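Local atomic coordinates of major capsid protein P2 (Pseudoalteromonas phage pm2, PDB entry 2VVF), a protein that assembles as a double jelly-roll homotrimer into the outer protein shell of a lipid-containing marine bacteriophage. Residues V47-D52 and C114-D119; R54-Y59 and L144-N149; A184-I189 and R243-S248. One frame throughout, in Å; residues are numbered along the deposited sequence.

Contact 1: residues V47-D52 and C114-D119; sequences VRVELD and CEIKFD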
loop_
_atom_site.group_PDB
_atom_site.type_symbol
_atom_site.label_atom_id
_atom_site.label_comp_id
_atom_site.label_asym_id
_atom_site.label_seq_id
_atom_site.Cartn_x
_atom_site.Cartn_y
_atom_site.Cartn_z
ATOM N N VAL A 47 -19.679 -15.507 -19.043
ATOM C CA VAL A 47 -18.295 -15.203 -19.374
ATOM C C VAL A 47 -17.419 -16.386 -18.976
ATOM O O VAL A 47 -17.361 -16.762 -17.807
ATOM C CB VAL A 47 -17.829 -13.903 -18.698
ATOM C CG1 VAL A 47 -16.424 -13.538 -19.160
ATOM C CG2 VAL A 47 -18.808 -12.775 -18.992
ATOM N N ARG A 48 -16.763 -16.989 -19.960
ATOM C CA ARG A 48 -15.913 -18.140 -19.700
ATOM C C ARG A 48 -14.509 -17.961 -20.252
ATOM O O ARG A 48 -14.323 -17.621 -21.419
ATOM C CB ARG A 48 -16.536 -19.413 -20.285
ATOM C CG ARG A 48 -18.058 -19.411 -20.315
ATOM C CD ARG A 48 -18.596 -20.358 -21.380
ATOM N NE ARG A 48 -18.667 -19.725 -22.696
ATOM C CZ ARG A 48 -19.770 -19.194 -23.215
ATOM N NH1 ARG A 48 -20.906 -19.216 -22.532
ATOM N NH2 ARG A 48 -19.738 -18.639 -24.420
ATOM N N VAL A 49 -13.521 -18.210 -19.398
ATOM C CA VAL A 49 -12.123 -18.146 -19.792
ATOM C C VAL A 49 -11.705 -19.581 -20.090
ATOM O O VAL A 49 -11.711 -20.432 -19.201
ATOM C CB VAL A 49 -11.253 -17.522 -18.683
ATOM C CG1 VAL A 49 -9.786 -17.575 -19.065
ATOM C CG2 VAL A 49 -11.687 -16.088 -18.410
ATOM N N GLU A 50 -11.400 -19.861 -21.352
ATOM C CA GLU A 50 -11.042 -21.215 -21.754
ATOM C C GLU A 50 -9.616 -21.367 -22.268
ATOM O O GLU A 50 -9.158 -20.598 -23.114
ATOM C CB GLU A 50 -12.030 -21.745 -22.793
ATOM C CG GLU A 50 -13.488 -21.580 -22.399
ATOM C CD GLU A 50 -14.432 -22.161 -23.427
ATOM O OE1 GLU A 50 -13.989 -22.407 -24.569
ATOM O OE2 GLU A 50 -15.616 -22.375 -23.093
ATOM N N LEU A 51 -8.935 -22.387 -21.760
ATOM C CA LEU A 51 -7.575 -22.700 -22.174
ATOM C C LEU A 51 -7.603 -24.065 -22.848
ATOM O O LEU A 51 -7.860 -25.080 -22.199
ATOM C CB LEU A 51 -6.644 -22.747 -20.960
ATOM C CG LEU A 51 -6.542 -21.495 -20.085
ATOM C CD1 LEU A 51 -5.256 -21.524 -19.270
ATOM C CD2 LEU A 51 -6.617 -20.232 -20.927
ATOM N N ASP A 52 -7.375 -24.085 -24.157
ATOM C CA ASP A 52 -7.393 -25.332 -24.914
ATOM C C ASP A 52 -8.787 -25.960 -24.928
ATOM O O ASP A 52 -8.927 -27.182 -24.960
ATOM C CB ASP A 52 -6.368 -26.323 -24.353
ATOM C CG ASP A 52 -4.984 -26.129 -24.944
ATOM O OD1 ASP A 52 -4.800 -25.176 -25.730
ATOM O OD2 ASP A 52 -4.078 -26.928 -24.625
ATOM N N CYS A 114 -6.546 -19.895 -26.484
ATOM C CA CYS A 114 -6.828 -19.098 -25.297
ATOM C C CYS A 114 -8.002 -18.195 -25.656
ATOM O O CYS A 114 -7.890 -17.332 -26.526
ATOM C CB CYS A 114 -5.612 -18.265 -24.891
ATOM S SG CYS A 114 -5.562 -17.861 -23.129
ATOM N N GLU A 115 -9.142 -18.428 -25.018
ATOM C CA GLU A 115 -10.348 -17.685 -25.344
ATOM C C GLU A 115 -11.099 -17.123 -24.143
ATOM O O GLU A 115 -11.050 -17.669 -23.039
ATOM C CB GLU A 115 -11.297 -18.594 -26.127
ATOM C CG GLU A 115 -11.736 -18.050 -27.470
ATOM C CD GLU A 115 -12.401 -19.109 -28.327
ATOM O OE1 GLU A 115 -11.674 -19.886 -28.981
ATOM O OE2 GLU A 115 -13.648 -19.178 -28.334
ATOM N N ILE A 116 -11.841 -16.049 -24.395
ATOM C CA ILE A 116 -12.701 -15.440 -23.391
ATOM C C ILE A 116 -14.076 -15.308 -24.037
ATOM O O ILE A 116 -14.370 -14.314 -24.701
ATOM C CB ILE A 116 -12.171 -14.078 -22.910
ATOM C CG1 ILE A 116 -10.884 -14.260 -22.106
ATOM C CG2 ILE A 116 -13.217 -13.377 -22.058
ATOM C CD1 ILE A 116 -10.342 -12.966 -21.540
ATOM N N LYS A 117 -14.887 -16.347 -23.887
ATOM C CA LYS A 117 -16.212 -16.381 -24.487
ATOM C C LYS A 117 -17.270 -15.724 -23.609
ATOM O O LYS A 117 -17.128 -15.657 -22.390
ATOM C CB LYS A 117 -16.615 -17.821 -24.812
ATOM C CG LYS A 117 -15.718 -18.501 -25.833
ATOM C CD LYS A 117 -15.787 -20.014 -25.707
ATOM C CE LYS A 117 -16.846 -20.602 -26.626
ATOM N NZ LYS A 117 -16.457 -21.948 -27.130
ATOM N N PHE A 118 -18.334 -15.251 -24.247
ATOM C CA PHE A 118 -19.432 -14.601 -23.543
ATOM C C PHE A 118 -20.610 -14.401 -24.488
ATOM O O PHE A 118 -20.450 -14.434 -25.707
ATOM C CB PHE A 118 -18.982 -13.254 -22.965
ATOM C CG PHE A 118 -18.496 -12.281 -24.003
ATOM C CD1 PHE A 118 -17.165 -12.260 -24.384
ATOM C CD2 PHE A 118 -19.375 -11.394 -24.606
ATOM C CE1 PHE A 118 -16.717 -11.370 -25.344
ATOM C CE2 PHE A 118 -18.933 -10.502 -25.566
ATOM C CZ PHE A 118 -17.602 -10.489 -25.935
ATOM N N ASP A 119 -21.791 -14.196 -23.918
ATOM C CA ASP A 119 -22.997 -13.987 -24.705
ATOM C C ASP A 119 -23.548 -12.582 -24.478
ATOM O O ASP A 119 -23.636 -12.117 -23.340
ATOM C CB ASP A 119 -24.063 -15.022 -24.336
ATOM C CG ASP A 119 -23.530 -16.442 -24.358
ATOM O OD1 ASP A 119 -22.707 -16.757 -25.243
ATOM O OD2 ASP A 119 -23.935 -17.243 -23.490
#
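Arg48 reaches obliquely across Lys117, and the contact of NH2 with the CB of Lys117 at 3.3 Å shows that the guanidinium rests against the root of that chain. A bend at chi3 of Arg48 (-85°) sets NE on this course. The group then meets Asp119, whose OD1 lies at the guanidinium edge, 3.6 Å from Arg48 NH2. This is a long salt bridge, with the two side chains at about a right angle and their planes 49° apart. Asp119 OD1 also has a hydrogen bond with Ser18, and OD2 with Asn46, which would hold the carboxylate in place. On the same face, Glu50 comes in extended: its OE1 sits 3.2 Å from Lys117 CD and 3.6 Å from Lys117 NZ, so the carboxylate lies beside the aliphatic chain as well as pairing with the ammonium. The reverse face of the pair is apolar. There Leu51 CD2 touches Cys114 SG at 3.4 Å and Val49 CG2 packs on Ile116 CG1 at 4.2 Å. Between the faces, Arg48 and Lys117 form one hydrogen-bonded antiparallel pair (Arg48 N to Lys117 O 2.8 Å), and Glu50 and Glu115 the next. With segment axes 161° apart, this is the central strand pair of a four-stranded sheet ordered 18-23, 114-120, 44-51, 54-59, the C-H-E-F sheet of a viral jelly roll.

Contact 2: residues R54-Y59 and L144-N149; sequences RLLSTY and LTMRRN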
loop_
_atom_site.group_PDB
_atom_site.type_symbol
_atom_site.label_atom_id
_atom_site.label_comp_id
_atom_site.label_asym_id
_atom_site.label_seq_id
_atom_site.Cartn_x
_atom_site.Cartn_y
_atom_site.Cartn_z
ATOM N N ARG A 54 -10.905 -25.969 -22.547
ATOM C CA ARG A 54 -11.339 -26.286 -21.188
ATOM C C ARG A 54 -11.640 -25.025 -20.382
ATOM O O ARG A 54 -11.048 -23.973 -20.617
ATOM C CB ARG A 54 -10.288 -27.136 -20.476
ATOM C CG ARG A 54 -9.571 -28.121 -21.389
ATOM C CD ARG A 54 -8.376 -28.748 -20.698
ATOM N NE ARG A 54 -8.774 -29.536 -19.535
ATOM C CZ ARG A 54 -9.306 -30.751 -19.605
ATOM N NH1 ARG A 54 -9.504 -31.324 -20.784
ATOM N NH2 ARG A 54 -9.639 -31.394 -18.495
ATOM N N LEU A 55 -12.550 -25.140 -19.421
ATOM C CA LEU A 55 -12.940 -23.999 -18.601
ATOM C C LEU A 55 -11.961 -23.708 -17.470
ATOM O O LEU A 55 -11.585 -24.604 -16.714
ATOM C CB LEU A 55 -14.342 -24.196 -18.025
ATOM C CG LEU A 55 -14.767 -23.152 -16.989
ATOM C CD1 LEU A 55 -15.213 -21.865 -17.671
ATOM C CD2 LEU A 55 -15.862 -23.693 -16.086
ATOM N N LEU A 56 -11.573 -22.442 -17.349
ATOM C CA LEU A 56 -10.672 -22.017 -16.287
ATOM C C LEU A 56 -11.484 -21.265 -15.241
ATOM O O LEU A 56 -11.619 -21.712 -14.104
ATOM C CB LEU A 56 -9.568 -21.119 -16.845
ATOM C CG LEU A 56 -8.555 -20.592 -15.828
ATOM C CD1 LEU A 56 -7.543 -21.667 -15.472
ATOM C CD2 LEU A 56 -7.860 -19.346 -16.352
ATOM N N SER A 57 -12.049 -20.133 -15.652
ATOM C CA SER A 57 -12.865 -19.308 -14.770
ATOM C C SER A 57 -14.207 -19.015 -15.430
ATOM O O SER A 57 -14.309 -18.973 -16.659
ATOM C CB SER A 57 -12.148 -17.994 -14.450
ATOM O OG SER A 57 -11.061 -18.207 -13.567
ATOM N N THR A 58 -15.233 -18.810 -14.613
ATOM C CA THR A 58 -16.564 -18.525 -15.131
ATOM C C THR A 58 -17.256 -17.394 -14.373
ATOM O O THR A 58 -17.172 -17.305 -13.148
ATOM C CB THR A 58 -17.438 -19.795 -15.169
ATOM O OG1 THR A 58 -18.810 -19.428 -15.349
ATOM C CG2 THR A 58 -17.302 -20.579 -13.875
ATOM N N TYR A 59 -17.949 -16.537 -15.115
ATOM C CA TYR A 59 -18.697 -15.431 -14.530
ATOM C C TYR A 59 -20.111 -15.445 -15.099
ATOM O O TYR A 59 -20.289 -15.414 -16.316
ATOM C CB TYR A 59 -18.038 -14.092 -14.873
ATOM C CG TYR A 59 -16.658 -13.899 -14.286
ATOM C CD1 TYR A 59 -16.480 -13.200 -13.099
ATOM C CD2 TYR A 59 -15.530 -14.379 -14.940
ATOM C CE1 TYR A 59 -15.219 -13.006 -12.567
ATOM C CE2 TYR A 59 -14.266 -14.191 -14.415
ATOM C CZ TYR A 59 -14.116 -13.504 -13.230
ATOM O OH TYR A 59 -12.858 -13.316 -12.707
ATOM N N LEU A 144 -2.728 -20.482 -11.867
ATOM C CA LEU A 144 -3.825 -19.632 -12.312
ATOM C C LEU A 144 -4.971 -19.640 -11.306
ATOM O O LEU A 144 -5.122 -20.583 -10.531
ATOM C CB LEU A 144 -4.348 -20.127 -13.664
ATOM C CG LEU A 144 -3.897 -19.421 -14.945
ATOM C CD1 LEU A 144 -2.556 -18.740 -14.760
ATOM C CD2 LEU A 144 -3.845 -20.405 -16.104
ATOM N N THR A 145 -5.791 -18.593 -11.345
ATOM C CA THR A 145 -6.971 -18.499 -10.491
ATOM C C THR A 145 -8.130 -19.111 -11.270
ATOM O O THR A 145 -8.354 -18.766 -12.431
ATOM C CB THR A 145 -7.286 -17.037 -10.116
ATOM O OG1 THR A 145 -6.238 -16.511 -9.294
ATOM C CG2 THR A 145 -8.605 -16.953 -9.364
ATOM N N MET A 146 -8.850 -20.038 -10.645
ATOM C CA MET A 146 -9.966 -20.699 -11.311
ATOM C C MET A 146 -11.284 -20.445 -10.593
ATOM O O MET A 146 -11.634 -21.148 -9.647
ATOM C CB MET A 146 -9.699 -22.200 -11.444
ATOM C CG MET A 146 -8.550 -22.528 -12.380
ATOM S SD MET A 146 -7.615 -23.970 -11.861
ATOM C CE MET A 146 -6.065 -23.712 -12.750
ATOM N N ARG A 147 -12.004 -19.428 -11.050
ATOM C CA ARG A 147 -13.284 -19.053 -10.458
ATOM C C ARG A 147 -14.381 -20.024 -10.887
ATOM O O ARG A 147 -14.678 -20.153 -12.076
ATOM C CB ARG A 147 -13.645 -17.625 -10.866
ATOM C CG ARG A 147 -14.808 -17.018 -10.108
ATOM C CD ARG A 147 -15.375 -15.826 -10.869
ATOM N NE ARG A 147 -16.185 -14.957 -10.020
ATOM C CZ ARG A 147 -17.510 -15.009 -9.949
ATOM N NH1 ARG A 147 -18.178 -15.895 -10.675
ATOM N NH2 ARG A 147 -18.167 -14.180 -9.149
ATOM N N ARG A 148 -14.970 -20.713 -9.913
ATOM C CA ARG A 148 -16.020 -21.691 -10.188
ATOM C C ARG A 148 -17.367 -21.284 -9.598
ATOM O O ARG A 148 -17.435 -20.665 -8.535
ATOM C CB ARG A 148 -15.615 -23.081 -9.696
ATOM C CG ARG A 148 -14.534 -23.741 -10.534
ATOM C CD ARG A 148 -14.694 -23.406 -12.011
ATOM N NE ARG A 148 -13.435 -23.543 -12.738
ATOM C CZ ARG A 148 -12.900 -24.707 -13.091
ATOM N NH1 ARG A 148 -13.518 -25.840 -12.795
ATOM N NH2 ARG A 148 -11.746 -24.736 -13.742
ATOM N N ASN A 149 -18.436 -21.646 -10.300
ATOM C CA ASN A 149 -19.795 -21.301 -9.899
ATOM C C ASN A 149 -20.556 -22.506 -9.357
ATOM O O ASN A 149 -20.503 -23.593 -9.932
ATOM C CB ASN A 149 -20.550 -20.726 -11.104
ATOM C CG ASN A 149 -21.426 -19.548 -10.738
ATOM O OD1 ASN A 149 -21.447 -19.106 -9.589
ATOM N ND2 ASN A 149 -22.154 -19.027 -11.719
#
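Arg147 meets Tyr59 through a chain extended from CG to NE, beginning with CG anti to the backbone N (chi1 -169°). Its CD lies over one face of the ring, 3.6 Å from the Tyr59 centroid, a CH-pi contact, and the guanidinium plane is turned 20° from the ring. Arg147 NH1 donates to Thr58 O at 3.0 Å in the carbonyl plane, while the hydroxyl of Tyr59 is hydrogen-bonded to Glu68. Arg148 instead folds at chi2, and its NE (2.9 Å) and NH2 (3.0 Å) grip the same Leu56 O side-on, both from one face of the carbonyl plane; NH2 also forms a salt bridge with the terminal carboxylate of Phe269. Leu56 and Ser57 together face Val49 in a classic beta bulge on strand 54-59, an edge strand of the four-stranded sheet of the N-terminal jelly roll, which here meets strand 143-154 of the C-terminal one at 60°. Backbone bonding is correspondingly local: Thr58 N reaches Arg147 O at 2.9 Å, and Arg147 N finds a side-chain acceptor, Ser57 OG, at 3.0 Å. The side chain of Leu56 makes the apolar part: its CD1 touches Met146 CG at 3.4 Å and Leu144 CD2 at 4.0 Å.

Contact 3: residues A184-I189 and R243-S248; sequences AVEFQI and RLKIDS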
loop_
_atom_site.group_PDB
_atom_site.type_symbol
_atom_site.label_atom_id
_atom_site.label_comp_id
_atom_site.label_asym_id
_atom_site.label_seq_id
_atom_site.Cartn_x
_atom_site.Cartn_y
_atom_site.Cartn_z
ATOM N N ALA A 184 -24.853 -15.546 9.695
ATOM C CA ALA A 184 -23.539 -15.987 10.136
ATOM C C ALA A 184 -23.134 -17.251 9.396
ATOM O O ALA A 184 -23.980 -17.974 8.872
ATOM C CB ALA A 184 -23.537 -16.227 11.638
ATOM N N VAL A 185 -21.831 -17.505 9.350
ATOM C CA VAL A 185 -21.306 -18.677 8.668
ATOM C C VAL A 185 -20.167 -19.287 9.467
ATOM O O VAL A 185 -19.470 -18.595 10.205
ATOM C CB VAL A 185 -20.859 -18.344 7.226
ATOM C CG1 VAL A 185 -20.257 -19.574 6.552
ATOM C CG2 VAL A 185 -22.028 -17.795 6.417
ATOM N N GLU A 186 -19.988 -20.592 9.315
ATOM C CA GLU A 186 -18.932 -21.311 10.007
ATOM C C GLU A 186 -18.233 -22.214 9.000
ATOM O O GLU A 186 -18.884 -22.870 8.188
ATOM C CB GLU A 186 -19.529 -22.152 11.140
ATOM C CG GLU A 186 -18.533 -23.053 11.853
ATOM C CD GLU A 186 -19.189 -23.906 12.923
ATOM O OE1 GLU A 186 -20.052 -23.381 13.657
ATOM O OE2 GLU A 186 -18.850 -25.104 13.023
ATOM N N PHE A 187 -16.906 -22.224 9.033
ATOM C CA PHE A 187 -16.144 -23.058 8.116
ATOM C C PHE A 187 -15.273 -24.047 8.876
ATOM O O PHE A 187 -14.565 -23.674 9.808
ATOM C CB PHE A 187 -15.282 -22.202 7.186
ATOM C CG PHE A 187 -14.438 -23.005 6.237
ATOM C CD1 PHE A 187 -14.992 -23.564 5.095
ATOM C CD2 PHE A 187 -13.092 -23.216 6.495
ATOM C CE1 PHE A 187 -14.217 -24.311 4.225
ATOM C CE2 PHE A 187 -12.312 -23.961 5.630
ATOM C CZ PHE A 187 -12.874 -24.509 4.491
ATOM N N GLN A 188 -15.330 -25.312 8.479
ATOM C CA GLN A 188 -14.534 -26.335 9.140
ATOM C C GLN A 188 -14.002 -27.387 8.179
ATOM O O GLN A 188 -14.593 -27.652 7.132
ATOM C CB GLN A 188 -15.326 -26.996 10.266
ATOM C CG GLN A 188 -16.644 -27.602 9.829
ATOM C CD GLN A 188 -17.308 -28.396 10.936
ATOM O OE1 GLN A 188 -17.961 -27.832 11.815
ATOM N NE2 GLN A 188 -17.130 -29.712 10.905
ATOM N N ILE A 189 -12.871 -27.975 8.547
ATOM C CA ILE A 189 -12.241 -29.016 7.751
ATOM C C ILE A 189 -11.861 -30.154 8.685
ATOM O O ILE A 189 -11.021 -29.985 9.567
ATOM C CB ILE A 189 -11.003 -28.482 7.001
ATOM C CG1 ILE A 189 -11.402 -27.364 6.034
ATOM C CG2 ILE A 189 -10.305 -29.610 6.253
ATOM C CD1 ILE A 189 -10.226 -26.640 5.422
ATOM N N ARG A 243 -16.609 -28.597 5.253
ATOM C CA ARG A 243 -17.982 -28.169 5.483
ATOM C C ARG A 243 -18.211 -26.681 5.715
ATOM O O ARG A 243 -17.357 -25.975 6.249
ATOM C CB ARG A 243 -18.580 -28.979 6.634
ATOM C CG ARG A 243 -20.014 -28.636 6.976
ATOM C CD ARG A 243 -20.579 -29.669 7.929
ATOM N NE ARG A 243 -20.162 -31.021 7.568
ATOM C CZ ARG A 243 -20.906 -31.868 6.865
ATOM N NH1 ARG A 243 -22.113 -31.507 6.454
ATOM N NH2 ARG A 243 -20.445 -33.077 6.575
ATOM N N LEU A 244 -19.404 -26.230 5.343
ATOM C CA LEU A 244 -19.813 -24.844 5.508
ATOM C C LEU A 244 -21.178 -24.835 6.190
ATOM O O LEU A 244 -22.128 -25.438 5.691
ATOM C CB LEU A 244 -19.921 -24.171 4.137
ATOM C CG LEU A 244 -19.512 -22.705 3.984
ATOM C CD1 LEU A 244 -18.058 -22.501 4.380
ATOM C CD2 LEU A 244 -19.743 -22.250 2.551
ATOM N N LYS A 245 -21.269 -24.178 7.341
ATOM C CA LYS A 245 -22.528 -24.093 8.078
ATOM C C LYS A 245 -23.091 -22.681 7.967
ATOM O O LYS A 245 -22.574 -21.746 8.579
ATOM C CB LYS A 245 -22.326 -24.472 9.545
ATOM C CG LYS A 245 -22.020 -25.946 9.770
ATOM C CD LYS A 245 -22.115 -26.312 11.244
ATOM C CE LYS A 245 -22.092 -27.819 11.444
ATOM N NZ LYS A 245 -20.881 -28.263 12.188
ATOM N N ILE A 246 -24.137 -22.530 7.162
ATOM C CA ILE A 246 -24.736 -21.222 6.929
ATOM C C ILE A 246 -26.020 -20.979 7.710
ATOM O O ILE A 246 -26.984 -21.737 7.594
ATOM C CB ILE A 246 -24.949 -20.963 5.429
ATOM C CG1 ILE A 246 -23.629 -21.111 4.670
ATOM C CG2 ILE A 246 -25.557 -19.586 5.207
ATOM C CD1 ILE A 246 -23.573 -22.327 3.775
ATOM N N ASP A 247 -26.034 -19.896 8.480
ATOM C CA ASP A 247 -27.209 -19.510 9.250
ATOM C C ASP A 247 -27.934 -18.407 8.490
ATOM O O ASP A 247 -27.510 -17.251 8.502
ATOM C CB ASP A 247 -26.803 -19.010 10.639
ATOM C CG ASP A 247 -26.673 -20.136 11.650
ATOM O OD1 ASP A 247 -26.590 -21.311 11.232
ATOM O OD2 ASP A 247 -26.644 -19.844 12.864
ATOM N N SER A 248 -29.012 -18.776 7.808
ATOM C CA SER A 248 -29.778 -17.823 7.015
ATOM C C SER A 248 -31.081 -17.416 7.697
ATOM O O SER A 248 -31.479 -18.001 8.704
ATOM C CB SER A 248 -30.066 -18.400 5.627
ATOM O OG SER A 248 -30.477 -17.388 4.721
#
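Residues Ala184-Gln188 and Arg243-Asp247 pair as the two inner strands of the C-H-E-F sheet in the C-terminal jelly roll, flanked by strands 157-161 and 192-199. Their segment axes lie 170° apart, and six backbone hydrogen bonds join Ala184 with Asp247, Glu186 with Lys245 and Gln188 with Arg243. The one from Ala184 N to Asp247 O, at 3.4 Å, is weak, but its partner bond, Asp247 N to Ala184 O, is short at 2.8 Å. On the face carrying Val185, Phe187, Leu244 and Ile246, Leu244 CD1 approaches the edge of the Phe187 ring, 3.3 Å from Phe187 CD1 and near the ring plane. Val185 splits its branches: CG1 is 4.1 Å from Leu244 CG, and CG2 is 4.1 Å from Ile246 CG1. Phe187 also packs on Met1 of a neighbouring subunit, while Val185 and Leu244 face strand 218-222 of their own chain. The other face is largely polar. Gln188 CG stands between the backbone N and the carbonyl carbon (chi1 56°), and OE1 receives Lys245 NZ at 3.0 Å, the donor well above the amide plane. Glu186 lies alongside Lys245, pointing the same way, with OE2 3.8 Å from NZ in a long salt bridge; a weak, long pair to Lys193 is also available to Glu186. Because Glu186 OE2 and Gln188 OE1 are two acceptors 3.1 Å apart, the Lys245 ammonium, near both, probably offsets their repulsion.

How the contacts relate
Contacts 1 and 3 are equivalent strand pairs of the two jelly rolls: in each, the strands second and fourth in chain order run side by side in mid-sheet, antiparallel. Their centres are about 32 Å apart, on opposite sides of the chain's centre. Contact 2 bridges the two domains and adjoins contact 1, centre to centre about 9 Å, because strands 44-51 and 54-59 are neighbours in one sheet; Val49 O to Leu56 N, 2.7 Å, is a probable hydrogen bond. Contact 3 lies about 23 Å from contact 2, between centres. The calcium ion, bound by Ala105, Pro141 and Trp143, is about 3 Å from the side chain of Leu144 and about 8 Å from that of Leu51.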